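Local coordinates for DUF1491 domain-containing protein (Caulobacter crescentus, PDB 4GOQ), which is of unknown function, a small single-domain alpha+beta protein of the DUF1491 family, at residues 52-57 with 62-67; 7-12 with 35-40; 95-98 with 102-105. All coordinates share one frame; numbering follows the deposited sequence. Where two conformers were deposited one is given.

Contact 1 (52-57 with 62-67); sequences FSEATR and RFWMQP. With GOL (glycerol), chain G.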
ATOM      1  N   PHE A  52       2.084  -3.686  -2.317  1.00 23.70           N
ATOM      2  CA  PHE A  52       1.188  -4.583  -1.605  1.00 23.64           C
ATOM      3  C   PHE A  52      -0.265  -4.287  -1.988  1.00 27.71           C
ATOM      4  O   PHE A  52      -0.654  -3.116  -2.042  1.00 28.07           O
ATOM      5  CB  PHE A  52       1.387  -4.442  -0.062  1.00 24.73           C
ATOM      6  CG  PHE A  52       2.780  -4.779   0.426  1.00 26.15           C
ATOM      7  CD1 PHE A  52       3.169  -6.102   0.613  1.00 28.82           C
ATOM      8  CD2 PHE A  52       3.698  -3.775   0.711  1.00 26.97           C
ATOM      9  CE1 PHE A  52       4.452  -6.415   1.069  1.00 30.38           C
ATOM     10  CE2 PHE A  52       4.974  -4.089   1.185  1.00 28.89           C
ATOM     11  CZ  PHE A  52       5.351  -5.406   1.345  1.00 27.97           C
ATOM     12  N   SER A  53      -1.037  -5.342  -2.292  1.00 24.46           N
ATOM     13  CA  SER A  53      -2.477  -5.285  -2.569  1.00 23.53           C
ATOM     14  C   SER A  53      -3.213  -6.236  -1.612  1.00 28.14           C
ATOM     15  O   SER A  53      -2.616  -7.135  -1.011  1.00 26.53           O
ATOM     16  CB  SER A  53      -2.815  -5.597  -4.024  1.00 26.03           C
ATOM     17  OG  SER A  53      -2.519  -6.949  -4.342  1.00 34.41           O
ATOM     18  N   GLU A  54      -4.509  -6.014  -1.458  1.00 29.55           N
ATOM     19  CA  GLU A  54      -5.340  -6.770  -0.522  1.00 30.99           C
ATOM     20  C   GLU A  54      -5.727  -8.143  -1.023  1.00 35.60           C
ATOM     21  O   GLU A  54      -6.062  -8.319  -2.185  1.00 36.33           O
ATOM     22  CB  GLU A  54      -6.611  -5.983  -0.223  1.00 32.79           C
ATOM     23  CG  GLU A  54      -6.366  -4.614   0.369  1.00 39.28           C
ATOM     24  CD  GLU A  54      -7.631  -3.834   0.673  1.00 57.69           C
ATOM     25  OE1 GLU A  54      -8.381  -4.216   1.598  1.00 62.93           O
ATOM     26  OE2 GLU A  54      -7.873  -2.831  -0.023  1.00 53.41           O
ATOM     27  N   ALA A  55      -5.714  -9.114  -0.128  1.00 33.48           N
ATOM     28  CA  ALA A  55      -6.158 -10.476  -0.394  1.00 34.69           C
ATOM     29  C   ALA A  55      -6.887 -11.007   0.831  1.00 40.97           C
ATOM     30  O   ALA A  55      -6.873 -10.355   1.880  1.00 39.53           O
ATOM     31  CB  ALA A  55      -4.989 -11.375  -0.759  1.00 35.66           C
ATOM     32  N   THR A  56      -7.548 -12.175   0.693  1.00 41.81           N
ATOM     33  CA  THR A  56      -8.288 -12.809   1.792  1.00 44.03           C
ATOM     34  C   THR A  56      -8.030 -14.302   1.857  1.00 52.85           C
ATOM     35  O   THR A  56      -7.827 -14.961   0.826  1.00 52.31           O
ATOM     36  CB  THR A  56      -9.800 -12.593   1.664  1.00 51.81           C
ATOM     37  OG1 THR A  56     -10.204 -13.054   0.374  1.00 57.36           O
ATOM     38  CG2 THR A  56     -10.231 -11.142   1.893  1.00 46.55           C
ATOM     39  N   ARG A  57      -8.103 -14.837   3.078  1.00 51.58           N
ATOM     40  CA  ARG A  57      -7.964 -16.263   3.339  1.00 53.55           C
ATOM     41  C   ARG A  57      -9.365 -16.891   3.261  1.00 61.87           C
ATOM     42  O   ARG A  57     -10.365 -16.165   3.382  1.00 60.63           O
ATOM     43  CB  ARG A  57      -7.315 -16.469   4.725  1.00 51.52           C
ATOM     44  CG  ARG A  57      -5.815 -16.158   4.754  1.00 51.62           C
ATOM     45  CD  ARG A  57      -4.980 -17.425   4.766  1.00 51.62           C
ATOM     46  NE  ARG A  57      -5.243 -18.214   5.969  1.00 55.70           N
ATOM     47  CZ  ARG A  57      -4.582 -19.310   6.320  1.00 72.88           C
ATOM     48  NH1 ARG A  57      -3.587 -19.764   5.567  1.00 56.86           N
ATOM     49  NH2 ARG A  57      -4.909 -19.963   7.426  1.00 67.86           N
ATOM     50  N   ARG A  62      -8.049 -10.740   6.336  1.00 38.03           N
ATOM     51  CA  ARG A  62      -7.327  -9.891   5.391  1.00 36.34           C
ATOM     52  C   ARG A  62      -5.824 -10.033   5.554  1.00 35.39           C
ATOM     53  O   ARG A  62      -5.307 -10.046   6.679  1.00 32.27           O
ATOM     54  CB  ARG A  62      -7.737  -8.413   5.560  1.00 35.84           C
ATOM     55  CG  ARG A  62      -6.896  -7.399   4.756  1.00 52.22           C
ATOM     56  CD  ARG A  62      -7.282  -7.265   3.286  1.00 63.63           C
ATOM     57  NE  ARG A  62      -8.544  -6.537   3.123  1.00 72.38           N
ATOM     58  CZ  ARG A  62      -9.534  -6.917   2.323  1.00 81.88           C
ATOM     59  NH1 ARG A  62      -9.408  -7.998   1.569  1.00 67.80           N
ATOM     60  NH2 ARG A  62     -10.642  -6.193   2.241  1.00 68.19           N
ATOM     61  N   PHE A  63      -5.120 -10.096   4.411  1.00 31.32           N
ATOM     62  CA  PHE A  63      -3.669 -10.117   4.379  1.00 28.92           C
ATOM     63  C   PHE A  63      -3.191  -9.341   3.142  1.00 30.13           C
ATOM     64  O   PHE A  63      -4.000  -8.958   2.286  1.00 30.36           O
ATOM     65  CB  PHE A  63      -3.113 -11.547   4.445  1.00 31.55           C
ATOM     66  CG  PHE A  63      -3.203 -12.389   3.182  1.00 34.18           C
ATOM     67  CD1 PHE A  63      -4.316 -13.189   2.937  1.00 38.51           C
ATOM     68  CD2 PHE A  63      -2.143 -12.442   2.287  1.00 34.42           C
ATOM     69  CE1 PHE A  63      -4.383 -13.986   1.782  1.00 39.12           C
ATOM     70  CE2 PHE A  63      -2.220 -13.221   1.129  1.00 37.87           C
ATOM     71  CZ  PHE A  63      -3.324 -14.018   0.905  1.00 37.21           C
ATOM     72  N   TRP A  64      -1.907  -9.030   3.106  1.00 25.27           N
ATOM     73  CA  TRP A  64      -1.334  -8.291   1.974  1.00 24.83           C
ATOM     74  C   TRP A  64      -0.461  -9.197   1.107  1.00 30.18           C
ATOM     75  O   TRP A  64       0.377  -9.939   1.608  1.00 31.25           O
ATOM     76  CB  TRP A  64      -0.529  -7.081   2.473  1.00 22.90           C
ATOM     77  CG  TRP A  64      -1.391  -6.087   3.201  1.00 23.73           C
ATOM     78  CD1 TRP A  64      -1.699  -6.076   4.530  1.00 26.56           C
ATOM     79  CD2 TRP A  64      -2.142  -5.021   2.602  1.00 24.08           C
ATOM     80  NE1 TRP A  64      -2.560  -5.025   4.811  1.00 25.93           N
ATOM     81  CE2 TRP A  64      -2.837  -4.357   3.640  1.00 27.56           C
ATOM     82  CE3 TRP A  64      -2.237  -4.519   1.290  1.00 25.40           C
ATOM     83  CZ2 TRP A  64      -3.699  -3.279   3.387  1.00 27.22           C
ATOM     84  CZ3 TRP A  64      -3.070  -3.437   1.045  1.00 27.28           C
ATOM     85  CH2 TRP A  64      -3.754  -2.799   2.088  1.00 27.64           C
HETATM   86  N   MSE A  65      -0.677  -9.139  -0.191  1.00 28.43           N
HETATM   87  CA  MSE A  65       0.064  -9.926  -1.179  0.50 26.97           C
HETATM   88  C   MSE A  65       0.854  -8.954  -2.047  1.00 29.66           C
HETATM   89  O   MSE A  65       0.507  -7.772  -2.075  1.00 27.11           O
HETATM   90  CB  MSE A  65      -0.888 -10.829  -2.026  0.50 28.69           C
HETATM   91  CG  MSE A  65      -1.933 -10.071  -2.878  0.50 34.12           C
HETATM   92 SE   MSE A  65      -3.159 -11.220  -3.955  0.38 41.80          SE
HETATM   93  CE  MSE A  65      -3.656  -9.954  -5.294  0.50 38.69           C
ATOM     94  N   GLN A  66       1.877  -9.433  -2.765  1.00 27.46           N
ATOM     95  CA  GLN A  66       2.645  -8.607  -3.715  1.00 28.02           C
ATOM     96  C   GLN A  66       2.205  -9.030  -5.103  1.00 31.61           C
ATOM     97  O   GLN A  66       2.489 -10.154  -5.515  1.00 32.01           O
ATOM     98  CB  GLN A  66       4.162  -8.720  -3.515  1.00 29.66           C
ATOM     99  CG  GLN A  66       4.580  -8.158  -2.156  1.00 29.74           C
ATOM    100  CD  GLN A  66       6.050  -8.315  -1.933  1.00 38.39           C
ATOM    101  OE1 GLN A  66       6.862  -7.826  -2.711  1.00 31.14           O
ATOM    102  NE2 GLN A  66       6.425  -9.014  -0.871  1.00 33.86           N
ATOM    103  N   PRO A  67       1.384  -8.199  -5.778  1.00 27.25           N
ATOM    104  CA  PRO A  67       0.850  -8.604  -7.098  1.00 26.76           C
ATOM    105  C   PRO A  67       1.871  -8.484  -8.227  1.00 28.93           C
ATOM    106  O   PRO A  67       1.643  -8.971  -9.334  1.00 28.70           O
ATOM    107  CB  PRO A  67      -0.305  -7.632  -7.312  1.00 27.08           C
ATOM    108  CG  PRO A  67       0.111  -6.387  -6.581  1.00 31.36           C
ATOM    109  CD  PRO A  67       0.912  -6.847  -5.385  1.00 27.19           C
TER
HETATM  110  C1  GOL G 202      -7.022  -3.382   4.585  1.00 51.87           C
HETATM  111  O1  GOL G 202      -7.187  -4.608   5.277  1.00 49.91           O
HETATM  112  C2  GOL G 202      -8.312  -2.600   4.595  1.00 52.00           C
HETATM  113  O2  GOL G 202      -9.332  -3.366   3.954  1.00 55.32           O
HETATM  114  C3  GOL G 202      -8.124  -1.296   3.857  1.00 49.53           C
HETATM  115  O3  GOL G 202      -9.325  -0.540   3.879  1.00 47.02           O
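On one face of the F63 ring sits the methyl of A55, its CB 3.8 Å from the ring centroid in a CH-pi contact, while the backbone carbon of T56 lies at the ring's edge. F63 reaches this place because its CG stands between the backbone N and the carbonyl carbon (chi1 76°), which swings the ring over the neighbouring strand. A second flat group, the guanidinium of R62, takes the carboxylate of E54 over one face and has the carbonyl of A55 at its edge. The two planes are almost perpendicular, 88° apart, and the salt bridge runs from R62 NE to E54 OE1 at 2.8 Å. R62 gets there by bending at chi2 and chi3, and its NH1 adds a weak bond to A55 O of 3.5 Å. A glycerol, probably from the crystallisation liquor, binds E54 OE1 through its O2, while E54 OE2 accepts from the backbone N of V37. With an alanine in place of R62, the carboxylate of E54 would probably be left without its charged mate on this strand, and A55 O without its weak side-chain bond. The indole of W64, the third flat group, meets the backbone of F52 and S53 at its edge and E54 CG at 3.6 Å from CZ3; its NE1 bonds to E106. Between the two layers of side chains the backbones pair at S53 with M65 and at A55 with F63, the N of M65 donating to S53 O at 2.9 Å. These paired antiparallel strands, joined by a short connection, form a beta hairpin at one border of the mixed sheet, with 62-65 as its outermost strand.

Contact 2 (7-12 with 35-40); sequences DIWVAA and GAVLVK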
ATOM      1  N   ASP A   7     -10.949   5.316   4.315  1.00 23.02           N
ATOM      2  CA  ASP A   7     -10.261   6.560   4.685  1.00 22.96           C
ATOM      3  C   ASP A   7      -9.824   6.538   6.158  1.00 24.41           C
ATOM      4  O   ASP A   7      -8.784   7.090   6.485  1.00 24.55           O
ATOM      5  CB  ASP A   7     -11.142   7.799   4.375  1.00 26.18           C
ATOM      6  CG  ASP A   7     -12.356   7.972   5.271  1.00 32.24           C
ATOM      7  OD1 ASP A   7     -13.079   6.983   5.492  1.00 31.00           O
ATOM      8  OD2 ASP A   7     -12.618   9.114   5.697  1.00 37.15           O
ATOM      9  N   ILE A   8     -10.595   5.867   7.042  1.00 21.10           N
ATOM     10  CA  ILE A   8     -10.213   5.731   8.468  1.00 19.26           C
ATOM     11  C   ILE A   8      -8.928   4.875   8.563  1.00 22.34           C
ATOM     12  O   ILE A   8      -7.988   5.204   9.292  1.00 21.63           O
ATOM     13  CB  ILE A   8     -11.399   5.139   9.276  1.00 21.24           C
ATOM     14  CG1 ILE A   8     -12.581   6.163   9.316  1.00 21.84           C
ATOM     15  CG2 ILE A   8     -10.979   4.778  10.728  1.00 22.84           C
ATOM     16  CD1 ILE A   8     -13.898   5.618   9.921  1.00 26.11           C
ATOM     17  N   TRP A   9      -8.927   3.769   7.864  1.00 20.72           N
ATOM     18  CA  TRP A   9      -7.798   2.841   7.830  1.00 21.59           C
ATOM     19  C   TRP A   9      -6.549   3.538   7.226  1.00 26.05           C
ATOM     20  O   TRP A   9      -5.425   3.367   7.720  1.00 25.81           O
ATOM     21  CB  TRP A   9      -8.214   1.592   7.020  1.00 21.39           C
ATOM     22  CG  TRP A   9      -7.130   0.543   6.949  1.00 22.37           C
ATOM     23  CD1 TRP A   9      -6.966  -0.531   7.789  1.00 25.16           C
ATOM     24  CD2 TRP A   9      -6.005   0.538   6.059  1.00 21.97           C
ATOM     25  NE1 TRP A   9      -5.818  -1.226   7.444  1.00 24.06           N
ATOM     26  CE2 TRP A   9      -5.205  -0.580   6.393  1.00 24.58           C
ATOM     27  CE3 TRP A   9      -5.598   1.372   4.988  1.00 23.30           C
ATOM     28  CZ2 TRP A   9      -4.014  -0.877   5.713  1.00 23.13           C
ATOM     29  CZ3 TRP A   9      -4.407   1.093   4.330  1.00 24.63           C
ATOM     30  CH2 TRP A   9      -3.649  -0.041   4.664  1.00 24.55           C
ATOM     31  N   VAL A  10      -6.741   4.316   6.154  1.00 23.82           N
ATOM     32  CA  VAL A  10      -5.634   5.038   5.516  1.00 23.70           C
ATOM     33  C   VAL A  10      -5.067   6.095   6.492  1.00 27.29           C
ATOM     34  O   VAL A  10      -3.841   6.188   6.622  1.00 23.61           O
ATOM     35  CB  VAL A  10      -6.021   5.632   4.129  1.00 26.97           C
ATOM     36  CG1 VAL A  10      -4.890   6.499   3.558  1.00 27.23           C
ATOM     37  CG2 VAL A  10      -6.379   4.513   3.132  1.00 25.89           C
ATOM     38  N   ALA A  11      -5.942   6.820   7.228  1.00 26.56           N
ATOM     39  CA  ALA A  11      -5.509   7.817   8.224  1.00 26.37           C
ATOM     40  C   ALA A  11      -4.635   7.157   9.297  1.00 29.00           C
ATOM     41  O   ALA A  11      -3.620   7.732   9.708  1.00 27.00           O
ATOM     42  CB  ALA A  11      -6.719   8.514   8.860  1.00 27.45           C
ATOM     43  N   ALA A  12      -5.009   5.946   9.741  1.00 25.62           N
ATOM     44  CA  ALA A  12      -4.221   5.234  10.747  1.00 24.45           C
ATOM     45  C   ALA A  12      -2.843   4.843  10.174  1.00 26.05           C
ATOM     46  O   ALA A  12      -1.836   4.929  10.871  1.00 24.42           O
ATOM     47  CB  ALA A  12      -4.963   3.981  11.210  1.00 24.35           C
ATOM     48  N   GLY A  35     -13.266   1.697  -1.005  1.00 26.18           N
ATOM     49  CA  GLY A  35     -12.204   1.575  -1.992  1.00 24.46           C
ATOM     50  C   GLY A  35     -11.081   0.653  -1.552  1.00 28.71           C
ATOM     51  O   GLY A  35     -10.674   0.653  -0.377  1.00 27.16           O
ATOM     52  N   ALA A  36     -10.567  -0.144  -2.503  1.00 25.95           N
ATOM     53  CA  ALA A  36      -9.403  -1.002  -2.267  1.00 25.67           C
ATOM     54  C   ALA A  36      -8.166  -0.132  -2.072  1.00 28.81           C
ATOM     55  O   ALA A  36      -8.193   1.042  -2.419  1.00 28.27           O
ATOM     56  CB  ALA A  36      -9.202  -1.918  -3.451  1.00 27.25           C
ATOM     57  N   VAL A  37      -7.068  -0.700  -1.568  1.00 26.14           N
ATOM     58  CA  VAL A  37      -5.834   0.049  -1.316  1.00 24.52           C
ATOM     59  C   VAL A  37      -4.612  -0.681  -1.887  1.00 28.34           C
ATOM     60  O   VAL A  37      -4.492  -1.895  -1.734  1.00 28.36           O
ATOM     61  CB  VAL A  37      -5.603   0.317   0.210  1.00 27.95           C
ATOM     62  CG1 VAL A  37      -4.337   1.150   0.444  1.00 28.15           C
ATOM     63  CG2 VAL A  37      -6.804   1.007   0.868  1.00 27.60           C
ATOM     64  N   LEU A  38      -3.718   0.086  -2.548  1.00 25.56           N
ATOM     65  CA  LEU A  38      -2.391  -0.343  -2.970  1.00 24.77           C
ATOM     66  C   LEU A  38      -1.408   0.385  -2.094  1.00 26.24           C
ATOM     67  O   LEU A  38      -1.497   1.598  -1.983  1.00 26.80           O
ATOM     68  CB  LEU A  38      -2.070  -0.017  -4.449  1.00 26.70           C
ATOM     69  CG  LEU A  38      -2.654  -0.849  -5.567  1.00 33.83           C
ATOM     70  CD1 LEU A  38      -1.994  -0.442  -6.901  1.00 32.43           C
ATOM     71  CD2 LEU A  38      -2.449  -2.365  -5.333  1.00 38.48           C
ATOM     72  N   VAL A  39      -0.442  -0.320  -1.513  1.00 23.78           N
ATOM     73  CA  VAL A  39       0.585   0.327  -0.706  1.00 23.17           C
ATOM     74  C   VAL A  39       1.934   0.108  -1.374  1.00 25.83           C
ATOM     75  O   VAL A  39       2.323  -1.034  -1.587  1.00 25.69           O
ATOM     76  CB  VAL A  39       0.598  -0.173   0.767  1.00 25.62           C
ATOM     77  CG1 VAL A  39       1.731   0.481   1.567  1.00 25.66           C
ATOM     78  CG2 VAL A  39      -0.748   0.062   1.436  1.00 25.11           C
ATOM     79  N   LYS A  40       2.628   1.199  -1.699  1.00 24.06           N
ATOM     80  CA  LYS A  40       3.979   1.165  -2.268  1.00 23.77           C
ATOM     81  C   LYS A  40       4.954   1.512  -1.159  1.00 28.66           C
ATOM     82  O   LYS A  40       4.942   2.638  -0.686  1.00 28.86           O
ATOM     83  CB  LYS A  40       4.094   2.163  -3.427  1.00 25.55           C
ATOM     84  CG  LYS A  40       5.473   2.131  -4.114  1.00 27.07           C
ATOM     85  CD  LYS A  40       5.468   3.269  -5.167  1.00 31.61           C
ATOM     86  CE  LYS A  40       6.758   3.443  -5.863  1.00 42.03           C
ATOM     87  NZ  LYS A  40       6.768   4.735  -6.619  1.00 32.30           N
TER
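W9 and V10 of helix 6-19 meet V37 and V39 of strand 37-43 in a helix-on-sheet packing, a standard way of closing the hydrophobic interior of an alpha+beta fold. Helix and strand run nearly in the same direction, their short axes 15° apart and 11.2 Å from each other, so the gap between the backbones is bridged by side chains alone. W9 carries the larger share. Its CG lies opposite the backbone N across the first torsion (chi1 -178°), which sends the indole from the helix toward the strand with the six-membered ring leading. There CZ3 meets CG1 of V37 at 3.9 Å, and the two side chains run at a slant to each other. Two residues along the strand, V39 brings CG2 to the edge of the same indole, near CH2 and close to the ring plane. Because V37 and V39 point to the same side of the sheet, one tryptophan can touch both. The polar end of the indole is engaged by a different partner, NE1 donating to the carboxylate of E106, and the ring also meets that of W64 with planes at about 30°. V10, one residue along the helix, is buried and reaches W91 and V93 of the adjoining strand 91-97 as well, so consecutive helix residues spread over two neighbouring strands. No hydrogen bond crosses between the segments; the contact is wholly apolar. Beside the indole, two valine methyls meet, V10 CG2 and V37 CG2, 4.2 Å apart.

Contact 3 (95-98 with 102-105); sequences IEDR and HFLT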
ATOM      1  N   ILE A  95       4.807   5.028   0.843  1.00 28.01           N
ATOM      2  CA  ILE A  95       5.530   5.179   2.092  1.00 27.26           C
ATOM      3  C   ILE A  95       7.017   5.085   1.779  1.00 32.36           C
ATOM      4  O   ILE A  95       7.468   4.100   1.194  1.00 32.02           O
ATOM      5  CB  ILE A  95       5.073   4.126   3.147  1.00 29.26           C
ATOM      6  CG1 ILE A  95       3.548   4.297   3.508  1.00 30.05           C
ATOM      7  CG2 ILE A  95       5.964   4.196   4.399  1.00 30.49           C
ATOM      8  CD1 ILE A  95       2.969   3.193   4.249  1.00 34.42           C
ATOM      9  N   GLU A  96       7.767   6.104   2.175  1.00 30.59           N
ATOM     10  CA  GLU A  96       9.200   6.162   1.982  1.00 31.96           C
ATOM     11  C   GLU A  96       9.857   6.094   3.344  1.00 34.33           C
ATOM     12  O   GLU A  96       9.677   6.979   4.181  1.00 34.22           O
ATOM     13  CB  GLU A  96       9.595   7.413   1.207  1.00 35.95           C
ATOM     14  CG  GLU A  96       9.426   7.275  -0.296  1.00 51.99           C
ATOM     15  CD  GLU A  96       9.779   8.526  -1.077  1.00 83.24           C
ATOM     16  OE1 GLU A  96       8.938   9.450  -1.134  1.00 91.54           O
ATOM     17  OE2 GLU A  96      10.897   8.577  -1.638  1.00 82.24           O
ATOM     18  N   ASP A  97      10.558   4.993   3.599  1.00 31.24           N
ATOM     19  CA  ASP A  97      11.146   4.760   4.899  1.00 31.77           C
ATOM     20  C   ASP A  97      12.585   4.305   4.770  1.00 38.10           C
ATOM     21  O   ASP A  97      12.912   3.537   3.860  1.00 37.64           O
ATOM     22  CB  ASP A  97      10.316   3.706   5.661  1.00 33.06           C
ATOM     23  CG  ASP A  97      10.827   3.408   7.059  1.00 38.72           C
ATOM     24  OD1 ASP A  97      10.808   4.329   7.913  1.00 40.49           O
ATOM     25  OD2 ASP A  97      11.224   2.251   7.307  1.00 37.17           O
ATOM     26  N   ARG A  98      13.436   4.779   5.699  1.00 37.53           N
ATOM     27  CA  ARG A  98      14.856   4.457   5.795  1.00 40.45           C
ATOM     28  C   ARG A  98      15.081   2.938   5.868  1.00 47.02           C
ATOM     29  O   ARG A  98      16.071   2.457   5.331  1.00 46.78           O
ATOM     30  CB  ARG A  98      15.461   5.136   7.031  1.00 43.43           C
ATOM     31  N   HIS A 102       6.671  -1.079   5.871  1.00 29.12           N
ATOM     32  CA  HIS A 102       5.385  -0.794   5.255  1.00 26.91           C
ATOM     33  C   HIS A 102       4.346  -0.303   6.298  1.00 28.20           C
ATOM     34  O   HIS A 102       3.297   0.202   5.887  1.00 27.45           O
ATOM     35  CB  HIS A 102       4.860  -2.024   4.492  1.00 26.50           C
ATOM     36  CG  HIS A 102       4.909  -3.275   5.321  1.00 28.63           C
ATOM     37  ND1 HIS A 102       4.085  -3.453   6.402  1.00 28.89           N
ATOM     38  CD2 HIS A 102       5.733  -4.345   5.217  1.00 29.67           C
ATOM     39  CE1 HIS A 102       4.398  -4.635   6.908  1.00 28.59           C
ATOM     40  NE2 HIS A 102       5.392  -5.209   6.228  1.00 28.97           N
ATOM     41  N   PHE A 103       4.601  -0.490   7.637  1.00 25.18           N
ATOM     42  CA  PHE A 103       3.699  -0.066   8.740  1.00 24.49           C
ATOM     43  C   PHE A 103       2.295  -0.719   8.679  1.00 26.55           C
ATOM     44  O   PHE A 103       1.343  -0.226   9.298  1.00 25.44           O
ATOM     45  CB  PHE A 103       3.568   1.481   8.779  1.00 25.81           C
ATOM     46  CG  PHE A 103       4.910   2.139   9.020  1.00 27.84           C
ATOM     47  CD1 PHE A 103       5.438   2.234  10.305  1.00 30.09           C
ATOM     48  CD2 PHE A 103       5.677   2.607   7.955  1.00 29.15           C
ATOM     49  CE1 PHE A 103       6.683   2.844  10.523  1.00 30.54           C
ATOM     50  CE2 PHE A 103       6.921   3.213   8.177  1.00 31.58           C
ATOM     51  CZ  PHE A 103       7.412   3.331   9.458  1.00 28.81           C
ATOM     52  N   LEU A 104       2.170  -1.833   7.957  1.00 23.12           N
ATOM     53  CA  LEU A 104       0.881  -2.533   7.864  1.00 22.99           C
ATOM     54  C   LEU A 104       0.690  -3.401   9.089  1.00 26.87           C
ATOM     55  O   LEU A 104       1.629  -4.088   9.489  1.00 28.05           O
ATOM     56  CB  LEU A 104       0.827  -3.390   6.580  1.00 22.99           C
ATOM     57  CG  LEU A 104       0.918  -2.581   5.260  1.00 27.37           C
ATOM     58  CD1 LEU A 104       1.205  -3.496   4.060  1.00 27.80           C
ATOM     59  CD2 LEU A 104      -0.321  -1.705   5.066  1.00 26.18           C
ATOM     60  N   THR A 105      -0.519  -3.414   9.667  1.00 23.23           N
ATOM     61  CA  THR A 105      -0.746  -4.246  10.877  1.00 24.40           C
ATOM     62  C   THR A 105      -1.215  -5.656  10.525  1.00 31.23           C
ATOM     63  O   THR A 105      -1.032  -6.564  11.330  1.00 32.15           O
ATOM     64  CB  THR A 105      -1.721  -3.594  11.854  1.00 31.58           C
ATOM     65  OG1 THR A 105      -3.015  -3.489  11.256  1.00 30.42           O
ATOM     66  CG2 THR A 105      -1.243  -2.240  12.339  1.00 31.50           C
TER
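Apolar contact between I95 and F103 joins the end of strand 91-97 to the loop that follows it. The methyl CG2 of I95 comes to the edge of the F103 ring, near its plane, and stands 3.9 Å from CD2. The other branch of I95 turns to the backbone: CD1 lies 3.4 Å from the carbonyl oxygen of H102, a packing contact. The carboxylate of D97 is also at the F103 edge, OD1 being 3.9 Å from CZ, with the carboxylate and ring planes 78° apart. An acid oxygen at a ring's edge faces the slightly positive C-H rim, which is likely to be favourable, although its strongest partner is R101, in a salt bridge. No hydrogen bond crosses between the two segments; within 102-105 the N of L104 donates to H102 ND1 at 3.0 Å, nearly in the imidazole plane, which is likely to restrain the ring's rotation. F103 takes a left-handed backbone conformation (phi 60°). Around this loop, F103 packs on A17 of helix 6-19 and gives its carbonyl to R16, I95 touches L13 of that helix and V39 of strand 37-43, and H102 lies against A41 of the same strand.

How the contacts relate
Burial and chemistry change together across the three contacts. Contact 2 is the buried one, a purely apolar meeting of helix and sheet, whereas contacts 1 and 3 are partly buried and mix apolar packing with charge. Contact 1 is held by backbone bonds between sheet neighbours; contact 3 joins a strand end to a loop without any hydrogen bond across it. All three reach the same sheet: strand 37-43 lies between the strands of the other two, giving V39 O to the N of F52 and K40 O to that of I95. L104, from 102-105, packs on both W9 and W64, so the loop of contact 3 touches both other contacts.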